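PDB 3TO3: citryl-spermidine/3,4-dihydroxybenzoyl-citryl-spermidine:spermidine ligase from Bacillus anthracis, which catalyses the ATP-dependent condensation of spermidine with citryl-spermidine intermediates in the biosynthesis of the siderophore petrobactin. Local coordinates for residues A521-L524 / A525-E529; M507-D510 / A511-F515; W249-E252 / N253-S257; D119-I122 / H123-Q127. All coordinates share one frame; numbering follows the deposited sequence.

All four contacts are turns within single helices, but they differ in burial and surroundings. Contacts 1 and 2 share helix 502-528: contact 2 lies buried in its N-terminal half, about 7 Å from the bound ATP (nearest side-chain atoms), and contact 1 forms its partly buried C-terminal end, their centres 19 Å apart. Contacts 2 and 3 contain wide pi-type turns, whereas contact 4 is regular alpha helix; contact 1 carries charged residues. Contact 3 is buried and rests on tryptophan faces; contact 4 is partly buried, apolar on one side and acidic on others. These two meet across the dimer interface, where S257 O is hydrogen-bonded to Q127 NE2 of the second subunit.

Contact 1. Residues A521-L524 / A525-E529; sequences AFVL and ADKYE
L524 and Y528 meet one turn apart in the last turns of helix 502-528, a local contact between side chains at the C-terminal end of the helix. The leucine presents its CD2 methyl to the tyrosine ring atom CD2 at 3.9 Å. With CG of Y528 beside the backbone N (chi1 -47°), the ring stands out from the helix wall, tilted slightly back, and the two side chains meet at a slant. Both also touch L405 of helix 402-408, and the tyrosine hydroxyl is bonded to D402, so a residue that is apolar along its length and polar at its end suits this place.

The backbone is regular up to K527, whose N bonds V523 O at 2.9 Å. It then frays: the bond from Y528 N to L524 O is bent (139°), that from E529 N to A525 O is weak, and L524 is also backbone-bonded to W530. On another side of the helix D526 OD2 lies 2.9 Å from F522 O. Two acceptors so close would repel one another, a cost probably offset by R75 and R73, which form salt bridges to the carboxylate. V523 lies about 4 Å, side chain to side chain, from the ATP-binding Y391. Helical geometry stops at E529, whose positive phi (63°), following the fraying turn, is typical of the left-handed residue that ends an alpha helix.

Contact 2. Residues M507-D510 / A511-F515; sequences MVLD and ALFLF
M507 and A511, V508 and F513, and D510 and F515 are the main pairs of a stretch of pi-type turns in the N-terminal half of helix 502-528, where the coil widens and hydrogen bonds reach back five residues instead of four. The backbone bonds show this plainly. L514 N reaches L509 O at 2.8 Å and almost straight, with an angle of 173° at the hydrogen, and F515 N bonds D510 O. M507 O accepts from L512 N at 3.2 Å and more weakly from A511 N; the bond from F513 N to V508 O is weak too.

Apolar contacts follow the same wider spacing. V508 CG1, turned anti to the backbone N (chi1 172°), runs alongside F513 and touches its CE2 at 3.8 Å, while L509 CD2 comes to the edge of that ring, near its plane. M507, present as selenomethionine, bends so that SE meets A511 CB at 3.8 Å; a small alanine probably suits a site shared by the selenium and H439. F513 also meets W536 edge to face, and F515 meets Y163 in the same manner.

The carboxylate of D510 lies among apolar groups. D510 points the same way as L514 and F515, its carboxylate plane 59° from the F515 ring. OD2 has a weak bond from E570 N, but OD1 is buried without a hydrogen-bonding partner in the model, 3.6 Å from both L514 CD1 and F515 CE2.

Contact 3. Residues W249-E252 / N253-S257; sequences WQWE and NFIIS
N253 crosses W249 at about a right angle and lies over one face of its indole, one turn later in helix 248-258. CB of N253 stands 3.8 Å from the centroid of the six-membered ring in a CH-pi contact, while ND2 sits nearer the five-membered ring, 2.9 Å above the indole plane and toward its rim. The amide and ring planes are 44° apart. The same ND2 donates to W249 O at 3.0 Å, lying in the carbonyl plane on a lone pair. This bond is bent and leaves the plane of the asparagine amide, the cost of also covering the ring; N253 N bonds that oxygen as well. Asparagine suits the place because its short amide can fold back to a carbonyl one turn earlier and still cover the ring.

I256 lies over the face of W251, crossing it obliquely, with CG1 3.8 Å from the centroid of the five-membered ring; CG1 is anti to the carbonyl carbon (chi1 -70°), which turns the branch back toward the indole. I255 crosses at about a right angle and brings CB to CE3 of W251 at 3.6 Å. At 253-255 the helix widens into a pi-type turn, so I255 N reaches Q250 O at 2.9 Å, nearly straight (165°), and I256 N reaches W251 O, both five residues back.

Outward, W249 and Q250 face strand 297-306, where Q250 OE1 is bonded to N303 N, and W251 packs on strand 192-197. W251 NE1 bonds H8 of the second subunit, and I256 packs on I11 there, placing the helix at the dimer interface.

Contact 4. Residues D119-I122 / H123-Q127; sequences DSFI and HELEQ
D119 meets H123 through the backbone, D119 O accepting from H123 N at 3.0 Å in helix 115-138. The carboxylate of D119 turns back instead to Q115, with which OD1 is hydrogen-bonded.

S120, exposed on the helix surface, offers its carbonyl to E124 N at 2.9 Å. The side chain of E124 runs back beside that same oxygen, CG at 3.5 Å from S120 O, before its carboxylate reaches S308 OG. A glutamate suits this position because its extended chain carries the carboxylate out from the helix to S308.

F121 carries the principal side-chain contact. With CG anti to the backbone N (chi1 -173°), the ring projects from the helix, leaning toward the next turn, and L125 CD1 lies over one of its faces. This methyl is 3.9 Å from the ring centroid and 16° off the normal, a CH-pi contact. The two side chains belong to the apolar side of the helix, the i to i+4 spacing being that of regular alpha helix: both rest on L31 of helix 18-37, and L125 also meets L104 of helix 100-110. Phenylalanine and leucine suit this side, which is covered by those two helices and by loops.

I122 is next and lies beside E126, the two pointing the same way. Its CG2 methyl comes 3.9 Å from E126 OE2, and I122 O takes the backbone bond from E126 N at 3.0 Å. The branched isoleucine packs on A101 and L104 of helix 100-110, whereas the carboxylate of E126 extends past it to a salt bridge with K359 of the second subunit.

Contact 1. Residues A521-L524 / A525-E529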
loop_
_atom_site.group_PDB
_atom_site.type_symbol
_atom_site.label_atom_id
_atom_site.label_comp_id
_atom_site.label_asym_id
_atom_site.label_seq_id
_atom_site.Cartn_x
_atom_site.Cartn_y
_atom_site.Cartn_z
ATOM N N ALA B 521 -22.467 20.413 -22.992
ATOM C CA ALA B 521 -23.192 20.160 -24.229
ATOM C C ALA B 521 -23.949 18.825 -24.163
ATOM O O ALA B 521 -25.081 18.712 -24.624
ATOM C CB ALA B 521 -22.237 20.177 -25.424
ATOM N N PHE B 522 -23.334 17.820 -23.568
ATOM C CA PHE B 522 -24.037 16.556 -23.340
ATOM C C PHE B 522 -25.287 16.682 -22.451
ATOM O O PHE B 522 -26.312 16.060 -22.714
ATOM C CB PHE B 522 -23.093 15.526 -22.712
ATOM C CG PHE B 522 -22.017 15.048 -23.635
ATOM C CD1 PHE B 522 -22.262 14.894 -24.980
ATOM C CD2 PHE B 522 -20.755 14.757 -23.150
ATOM C CE1 PHE B 522 -21.265 14.452 -25.818
ATOM C CE2 PHE B 522 -19.763 14.334 -23.978
ATOM C CZ PHE B 522 -20.016 14.180 -25.314
ATOM N N VAL B 523 -25.171 17.457 -21.377
ATOM C CA VAL B 523 -26.258 17.654 -20.446
ATOM C C VAL B 523 -27.391 18.418 -21.124
ATOM O O VAL B 523 -28.549 18.041 -21.029
ATOM C CB VAL B 523 -25.791 18.380 -19.180
ATOM C CG1 VAL B 523 -26.980 18.862 -18.395
ATOM C CG2 VAL B 523 -24.960 17.448 -18.320
ATOM N N LEU B 524 -27.042 19.445 -21.879
ATOM C CA LEU B 524 -28.052 20.231 -22.544
ATOM C C LEU B 524 -28.809 19.376 -23.565
ATOM O O LEU B 524 -30.040 19.415 -23.597
ATOM C CB LEU B 524 -27.448 21.497 -23.167
ATOM C CG LEU B 524 -26.877 22.503 -22.161
ATOM C CD1 LEU B 524 -26.409 23.741 -22.895
ATOM C CD2 LEU B 524 -27.876 22.888 -21.025
ATOM N N ALA B 525 -28.080 18.606 -24.382
ATOM C CA ALA B 525 -28.723 17.692 -25.348
ATOM C C ALA B 525 -29.643 16.646 -24.691
ATOM O O ALA B 525 -30.785 16.434 -25.123
ATOM C CB ALA B 525 -27.692 16.977 -26.227
ATOM N N ASP B 526 -29.148 15.967 -23.666
ATOM C CA ASP B 526 -29.935 14.855 -23.164
ATOM C C ASP B 526 -31.069 15.263 -22.232
ATOM O O ASP B 526 -32.074 14.595 -22.169
ATOM C CB ASP B 526 -29.031 13.760 -22.599
ATOM C CG ASP B 526 -28.034 13.226 -23.659
ATOM O OD1 ASP B 526 -28.467 12.809 -24.765
ATOM O OD2 ASP B 526 -26.817 13.263 -23.392
ATOM N N LYS B 527 -30.865 16.318 -21.463
ATOM C CA LYS B 527 -31.905 16.863 -20.606
ATOM C C LYS B 527 -32.904 17.855 -21.218
ATOM O O LYS B 527 -34.063 17.923 -20.807
ATOM C CB LYS B 527 -31.279 17.453 -19.343
ATOM C CG LYS B 527 -30.415 16.433 -18.581
ATOM C CD LYS B 527 -31.248 15.226 -18.189
ATOM C CE LYS B 527 -30.615 14.553 -16.990
ATOM N NZ LYS B 527 -31.322 13.314 -16.528
ATOM N N TYR B 528 -32.387 18.768 -22.009
ATOM C CA TYR B 528 -33.198 19.776 -22.660
ATOM C C TYR B 528 -33.450 19.658 -24.157
ATOM O O TYR B 528 -34.087 20.535 -24.739
ATOM C CB TYR B 528 -32.744 21.174 -22.234
ATOM C CG TYR B 528 -32.561 21.283 -20.722
ATOM C CD1 TYR B 528 -33.649 21.432 -19.888
ATOM C CD2 TYR B 528 -31.312 21.187 -20.135
ATOM C CE1 TYR B 528 -33.502 21.521 -18.505
ATOM C CE2 TYR B 528 -31.150 21.275 -18.739
ATOM C CZ TYR B 528 -32.257 21.446 -17.940
ATOM O OH TYR B 528 -32.155 21.538 -16.572
ATOM N N GLU B 529 -32.886 18.647 -24.806
ATOM C CA GLU B 529 -33.037 18.545 -26.265
ATOM C C GLU B 529 -32.397 19.720 -26.985
ATOM O O GLU B 529 -32.795 20.071 -28.088
ATOM C CB GLU B 529 -34.511 18.497 -26.691
ATOM C CG GLU B 529 -35.395 17.636 -25.832
ATOM C CD GLU B 529 -34.859 16.235 -25.692
ATOM O OE1 GLU B 529 -34.813 15.513 -26.718
ATOM O OE2 GLU B 529 -34.476 15.857 -24.557
#

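Contact 2. Residues M507-D510 / A511-F515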
loop_
_atom_site.group_PDB
_atom_site.type_symbol
_atom_site.label_atom_id
_atom_site.label_comp_id
_atom_site.label_asym_id
_atom_site.label_seq_id
_atom_site.Cartn_x
_atom_site.Cartn_y
_atom_site.Cartn_z
HETATM N N MSE B 507 -4.346 22.484 -25.801
HETATM C CA MSE B 507 -4.877 22.872 -24.496
HETATM C C MSE B 507 -6.298 23.431 -24.610
HETATM O O MSE B 507 -7.141 23.244 -23.719
HETATM C CB MSE B 507 -3.976 23.874 -23.780
HETATM C CG MSE B 507 -4.339 24.082 -22.298
HETATM SE SE MSE B 507 -3.817 22.551 -21.169
HETATM C CE MSE B 507 -1.927 23.038 -20.900
ATOM N N VAL B 508 -6.574 24.127 -25.703
ATOM C CA VAL B 508 -7.923 24.603 -25.921
ATOM C C VAL B 508 -8.942 23.473 -26.299
ATOM O O VAL B 508 -10.006 23.327 -25.667
ATOM C CB VAL B 508 -7.949 25.768 -26.928
ATOM C CG1 VAL B 508 -9.384 26.110 -27.294
ATOM C CG2 VAL B 508 -7.209 27.019 -26.335
ATOM N N LEU B 509 -8.611 22.690 -27.324
ATOM C CA LEU B 509 -9.526 21.689 -27.839
ATOM C C LEU B 509 -9.715 20.586 -26.808
ATOM O O LEU B 509 -10.848 20.214 -26.496
ATOM C CB LEU B 509 -9.038 21.092 -29.172
ATOM C CG LEU B 509 -8.962 22.119 -30.299
ATOM C CD1 LEU B 509 -8.601 21.401 -31.612
ATOM C CD2 LEU B 509 -10.264 22.925 -30.430
ATOM N N ASP B 510 -8.595 20.082 -26.300
ATOM C CA ASP B 510 -8.551 18.930 -25.410
ATOM C C ASP B 510 -8.914 19.253 -23.964
ATOM O O ASP B 510 -9.722 18.587 -23.353
ATOM C CB ASP B 510 -7.139 18.334 -25.454
ATOM C CG ASP B 510 -7.119 16.834 -25.278
ATOM O OD1 ASP B 510 -8.045 16.169 -25.757
ATOM O OD2 ASP B 510 -6.155 16.309 -24.682
ATOM N N ALA B 511 -8.325 20.279 -23.396
ATOM C CA ALA B 511 -8.566 20.503 -21.988
ATOM C C ALA B 511 -9.853 21.322 -21.771
ATOM O O ALA B 511 -10.790 20.868 -21.107
ATOM C CB ALA B 511 -7.373 21.115 -21.315
ATOM N N LEU B 512 -9.881 22.535 -22.299
ATOM C CA LEU B 512 -11.067 23.380 -22.159
ATOM C C LEU B 512 -12.365 22.739 -22.683
ATOM O O LEU B 512 -13.392 22.788 -22.001
ATOM C CB LEU B 512 -10.852 24.741 -22.829
ATOM C CG LEU B 512 -11.971 25.771 -22.637
ATOM C CD1 LEU B 512 -12.195 26.173 -21.144
ATOM C CD2 LEU B 512 -11.681 27.011 -23.501
ATOM N N PHE B 513 -12.312 22.150 -23.878
ATOM C CA PHE B 513 -13.523 21.739 -24.602
ATOM C C PHE B 513 -13.845 20.271 -24.427
ATOM O O PHE B 513 -14.783 19.942 -23.743
ATOM C CB PHE B 513 -13.447 22.108 -26.088
ATOM C CG PHE B 513 -13.654 23.582 -26.350
ATOM C CD1 PHE B 513 -14.507 24.321 -25.556
ATOM C CD2 PHE B 513 -12.981 24.224 -27.362
ATOM C CE1 PHE B 513 -14.709 25.670 -25.776
ATOM C CE2 PHE B 513 -13.163 25.566 -27.579
ATOM C CZ PHE B 513 -14.030 26.299 -26.783
ATOM N N LEU B 514 -13.030 19.404 -25.009
ATOM C CA LEU B 514 -13.269 17.979 -24.974
ATOM C C LEU B 514 -13.524 17.433 -23.556
ATOM O O LEU B 514 -14.526 16.782 -23.340
ATOM C CB LEU B 514 -12.127 17.231 -25.690
ATOM C CG LEU B 514 -12.320 15.738 -25.995
ATOM C CD1 LEU B 514 -11.318 15.240 -27.042
ATOM C CD2 LEU B 514 -12.167 14.927 -24.733
ATOM N N PHE B 515 -12.646 17.690 -22.594
ATOM C CA PHE B 515 -12.826 17.107 -21.244
ATOM C C PHE B 515 -13.621 17.964 -20.268
ATOM O O PHE B 515 -13.835 17.556 -19.139
ATOM C CB PHE B 515 -11.480 16.756 -20.569
ATOM C CG PHE B 515 -10.746 15.641 -21.241
ATOM C CD1 PHE B 515 -11.312 14.374 -21.333
ATOM C CD2 PHE B 515 -9.479 15.861 -21.807
ATOM C CE1 PHE B 515 -10.633 13.339 -21.983
ATOM C CE2 PHE B 515 -8.784 14.829 -22.453
ATOM C CZ PHE B 515 -9.360 13.569 -22.545
#

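Contact 3. Residues W249-E252 / N253-S257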
loop_
_atom_site.group_PDB
_atom_site.type_symbol
_atom_site.label_atom_id
_atom_site.label_comp_id
_atom_site.label_asym_id
_atom_site.label_seq_id
_atom_site.Cartn_x
_atom_site.Cartn_y
_atom_site.Cartn_z
ATOM N N TRP B 249 -3.610 13.516 8.082
ATOM C CA TRP B 249 -3.479 12.118 7.578
ATOM C C TRP B 249 -2.056 11.885 7.116
ATOM O O TRP B 249 -1.484 10.814 7.332
ATOM C CB TRP B 249 -4.417 11.763 6.401
ATOM C CG TRP B 249 -4.363 10.308 5.989
ATOM C CD1 TRP B 249 -5.201 9.311 6.405
ATOM C CD2 TRP B 249 -3.417 9.683 5.094
ATOM N NE1 TRP B 249 -4.848 8.125 5.824
ATOM C CE2 TRP B 249 -3.757 8.317 5.020
ATOM C CE3 TRP B 249 -2.333 10.156 4.331
ATOM C CZ2 TRP B 249 -3.042 7.398 4.234
ATOM C CZ3 TRP B 249 -1.623 9.248 3.530
ATOM C CH2 TRP B 249 -1.981 7.883 3.499
ATOM N N GLN B 250 -1.491 12.895 6.474
ATOM C CA GLN B 250 -0.144 12.791 5.949
ATOM C C GLN B 250 0.844 12.659 7.093
ATOM O O GLN B 250 1.772 11.840 7.036
ATOM C CB GLN B 250 0.206 13.989 5.088
ATOM C CG GLN B 250 1.615 13.894 4.536
ATOM C CD GLN B 250 1.666 13.037 3.292
ATOM O OE1 GLN B 250 0.781 12.221 3.051
ATOM N NE2 GLN B 250 2.681 13.233 2.482
ATOM N N TRP B 251 0.612 13.422 8.154
ATOM C CA TRP B 251 1.538 13.424 9.287
ATOM C C TRP B 251 1.541 12.056 9.970
ATOM O O TRP B 251 2.587 11.469 10.189
ATOM C CB TRP B 251 1.209 14.542 10.289
ATOM C CG TRP B 251 1.972 14.485 11.574
ATOM C CD1 TRP B 251 1.468 14.192 12.798
ATOM C CD2 TRP B 251 3.376 14.731 11.771
ATOM N NE1 TRP B 251 2.450 14.224 13.742
ATOM C CE2 TRP B 251 3.636 14.556 13.146
ATOM C CE3 TRP B 251 4.439 15.070 10.918
ATOM C CZ2 TRP B 251 4.926 14.707 13.704
ATOM C CZ3 TRP B 251 5.721 15.236 11.468
ATOM C CH2 TRP B 251 5.947 15.051 12.855
ATOM N N GLU B 252 0.367 11.547 10.281
ATOM C CA GLU B 252 0.296 10.309 11.038
ATOM C C GLU B 252 0.525 9.044 10.232
ATOM O O GLU B 252 0.860 8.017 10.800
ATOM C CB GLU B 252 -1.067 10.193 11.705
ATOM C CG GLU B 252 -1.260 11.100 12.874
ATOM C CD GLU B 252 -2.586 10.830 13.553
ATOM O OE1 GLU B 252 -3.607 11.352 13.061
ATOM O OE2 GLU B 252 -2.609 10.077 14.553
ATOM N N ASN B 253 0.139 9.048 8.963
ATOM C CA ASN B 253 0.287 7.841 8.162
ATOM C C ASN B 253 1.489 7.767 7.262
ATOM O O ASN B 253 1.771 6.723 6.672
ATOM C CB ASN B 253 -1.008 7.519 7.439
ATOM C CG ASN B 253 -2.166 7.471 8.398
ATOM O OD1 ASN B 253 -2.235 6.575 9.238
ATOM N ND2 ASN B 253 -3.051 8.462 8.325
ATOM N N PHE B 254 2.175 8.895 7.135
ATOM C CA PHE B 254 3.291 8.970 6.218
ATOM C C PHE B 254 4.582 9.598 6.769
ATOM O O PHE B 254 5.652 8.970 6.755
ATOM C CB PHE B 254 2.880 9.484 4.828
ATOM C CG PHE B 254 3.883 9.162 3.776
ATOM C CD1 PHE B 254 3.897 7.912 3.181
ATOM C CD2 PHE B 254 4.865 10.093 3.418
ATOM C CE1 PHE B 254 4.845 7.593 2.209
ATOM C CE2 PHE B 254 5.815 9.787 2.463
ATOM C CZ PHE B 254 5.807 8.537 1.849
ATOM N N ILE B 255 4.500 10.868 7.169
ATOM C CA ILE B 255 5.657 11.555 7.726
ATOM C C ILE B 255 6.258 10.842 8.947
ATOM O O ILE B 255 7.433 10.501 8.942
ATOM C CB ILE B 255 5.374 13.027 8.103
ATOM C CG1 ILE B 255 4.615 13.742 7.005
ATOM C CG2 ILE B 255 6.695 13.755 8.329
ATOM C CD1 ILE B 255 5.319 13.699 5.684
ATOM N N ILE B 256 5.457 10.611 9.978
ATOM C CA ILE B 256 5.978 10.022 11.203
ATOM C C ILE B 256 6.682 8.715 10.918
ATOM O O ILE B 256 7.732 8.430 11.494
ATOM C CB ILE B 256 4.874 9.742 12.235
ATOM C CG1 ILE B 256 4.325 11.038 12.794
ATOM C CG2 ILE B 256 5.435 9.007 13.418
ATOM C CD1 ILE B 256 3.580 10.853 14.085
ATOM N N SER B 257 6.094 7.888 10.058
ATOM C CA SER B 257 6.672 6.573 9.854
ATOM C C SER B 257 7.838 6.588 8.878
ATOM O O SER B 257 8.719 5.747 8.983
ATOM C CB SER B 257 5.617 5.563 9.421
ATOM O OG SER B 257 4.994 5.993 8.229
#

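Contact 4. Residues D119-I122 / H123-Q127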
loop_
_atom_site.group_PDB
_atom_site.type_symbol
_atom_site.label_atom_id
_atom_site.label_comp_id
_atom_site.label_asym_id
_atom_site.label_seq_id
_atom_site.Cartn_x
_atom_site.Cartn_y
_atom_site.Cartn_z
ATOM N N ASP B 119 -3.839 -5.134 -13.125
ATOM C CA ASP B 119 -4.190 -5.367 -11.728
ATOM C C ASP B 119 -4.393 -4.069 -10.927
ATOM O O ASP B 119 -5.389 -3.938 -10.228
ATOM C CB ASP B 119 -3.139 -6.259 -11.054
ATOM C CG ASP B 119 -3.039 -7.644 -11.711
ATOM O OD1 ASP B 119 -4.099 -8.179 -12.145
ATOM O OD2 ASP B 119 -1.899 -8.187 -11.792
ATOM N N SER B 120 -3.449 -3.127 -10.994
ATOM C CA SER B 120 -3.645 -1.833 -10.333
ATOM C C SER B 120 -4.921 -1.116 -10.764
ATOM O O SER B 120 -5.662 -0.573 -9.947
ATOM C CB SER B 120 -2.456 -0.926 -10.613
ATOM O OG SER B 120 -1.332 -1.502 -9.999
ATOM N N PHE B 121 -5.160 -1.108 -12.062
ATOM C CA PHE B 121 -6.323 -0.444 -12.620
ATOM C C PHE B 121 -7.612 -1.070 -12.089
ATOM O O PHE B 121 -8.529 -0.351 -11.680
ATOM C CB PHE B 121 -6.262 -0.501 -14.146
ATOM C CG PHE B 121 -7.327 0.302 -14.838
ATOM C CD1 PHE B 121 -7.619 1.597 -14.431
ATOM C CD2 PHE B 121 -8.003 -0.222 -15.918
ATOM C CE1 PHE B 121 -8.590 2.355 -15.084
ATOM C CE2 PHE B 121 -8.978 0.517 -16.576
ATOM C CZ PHE B 121 -9.259 1.820 -16.163
ATOM N N ILE B 122 -7.675 -2.402 -12.081
ATOM C CA ILE B 122 -8.847 -3.114 -11.553
ATOM C C ILE B 122 -9.073 -2.723 -10.098
ATOM O O ILE B 122 -10.218 -2.454 -9.697
ATOM C CB ILE B 122 -8.661 -4.630 -11.602
ATOM C CG1 ILE B 122 -9.070 -5.179 -12.966
ATOM C CG2 ILE B 122 -9.499 -5.305 -10.527
ATOM C CD1 ILE B 122 -8.367 -6.514 -13.308
ATOM N N HIS B 123 -7.975 -2.658 -9.329
ATOM C CA HIS B 123 -8.016 -2.290 -7.911
ATOM C C HIS B 123 -8.566 -0.878 -7.732
ATOM O O HIS B 123 -9.359 -0.635 -6.844
ATOM C CB HIS B 123 -6.626 -2.364 -7.273
ATOM C CG HIS B 123 -6.613 -2.043 -5.810
ATOM N ND1 HIS B 123 -7.435 -2.672 -4.902
ATOM C CD2 HIS B 123 -5.859 -1.178 -5.094
ATOM C CE1 HIS B 123 -7.185 -2.212 -3.690
ATOM N NE2 HIS B 123 -6.234 -1.304 -3.777
ATOM N N GLU B 124 -8.151 0.038 -8.594
ATOM C CA GLU B 124 -8.617 1.409 -8.510
ATOM C C GLU B 124 -10.070 1.547 -8.857
ATOM O O GLU B 124 -10.775 2.398 -8.277
ATOM C CB GLU B 124 -7.795 2.317 -9.437
ATOM C CG GLU B 124 -6.469 2.619 -8.850
ATOM C CD GLU B 124 -5.549 3.275 -9.848
ATOM O OE1 GLU B 124 -6.046 4.188 -10.566
ATOM O OE2 GLU B 124 -4.350 2.866 -9.907
ATOM N N LEU B 125 -10.506 0.739 -9.830
ATOM C CA LEU B 125 -11.908 0.733 -10.227
ATOM C C LEU B 125 -12.789 0.230 -9.075
ATOM O O LEU B 125 -13.851 0.789 -8.826
ATOM C CB LEU B 125 -12.136 -0.107 -11.498
ATOM C CG LEU B 125 -11.568 0.609 -12.730
ATOM C CD1 LEU B 125 -11.649 -0.256 -13.966
ATOM C CD2 LEU B 125 -12.316 1.890 -12.981
ATOM N N GLU B 126 -12.346 -0.832 -8.401
ATOM C CA GLU B 126 -13.067 -1.390 -7.272
ATOM C C GLU B 126 -13.073 -0.421 -6.097
ATOM O O GLU B 126 -14.057 -0.311 -5.378
ATOM C CB GLU B 126 -12.435 -2.730 -6.833
ATOM C CG GLU B 126 -12.730 -3.844 -7.803
ATOM C CD GLU B 126 -11.992 -5.147 -7.467
ATOM O OE1 GLU B 126 -11.029 -5.123 -6.662
ATOM O OE2 GLU B 126 -12.381 -6.198 -8.018
ATOM N N GLN B 127 -11.966 0.272 -5.881
ATOM C CA GLN B 127 -11.917 1.222 -4.787
ATOM C C GLN B 127 -12.812 2.413 -5.091
ATOM O O GLN B 127 -13.394 2.981 -4.184
ATOM C CB GLN B 127 -10.486 1.660 -4.489
ATOM C CG GLN B 127 -9.703 0.590 -3.769
ATOM C CD GLN B 127 -10.441 0.043 -2.573
ATOM O OE1 GLN B 127 -10.790 0.774 -1.637
ATOM N NE2 GLN B 127 -10.692 -1.241 -2.595
#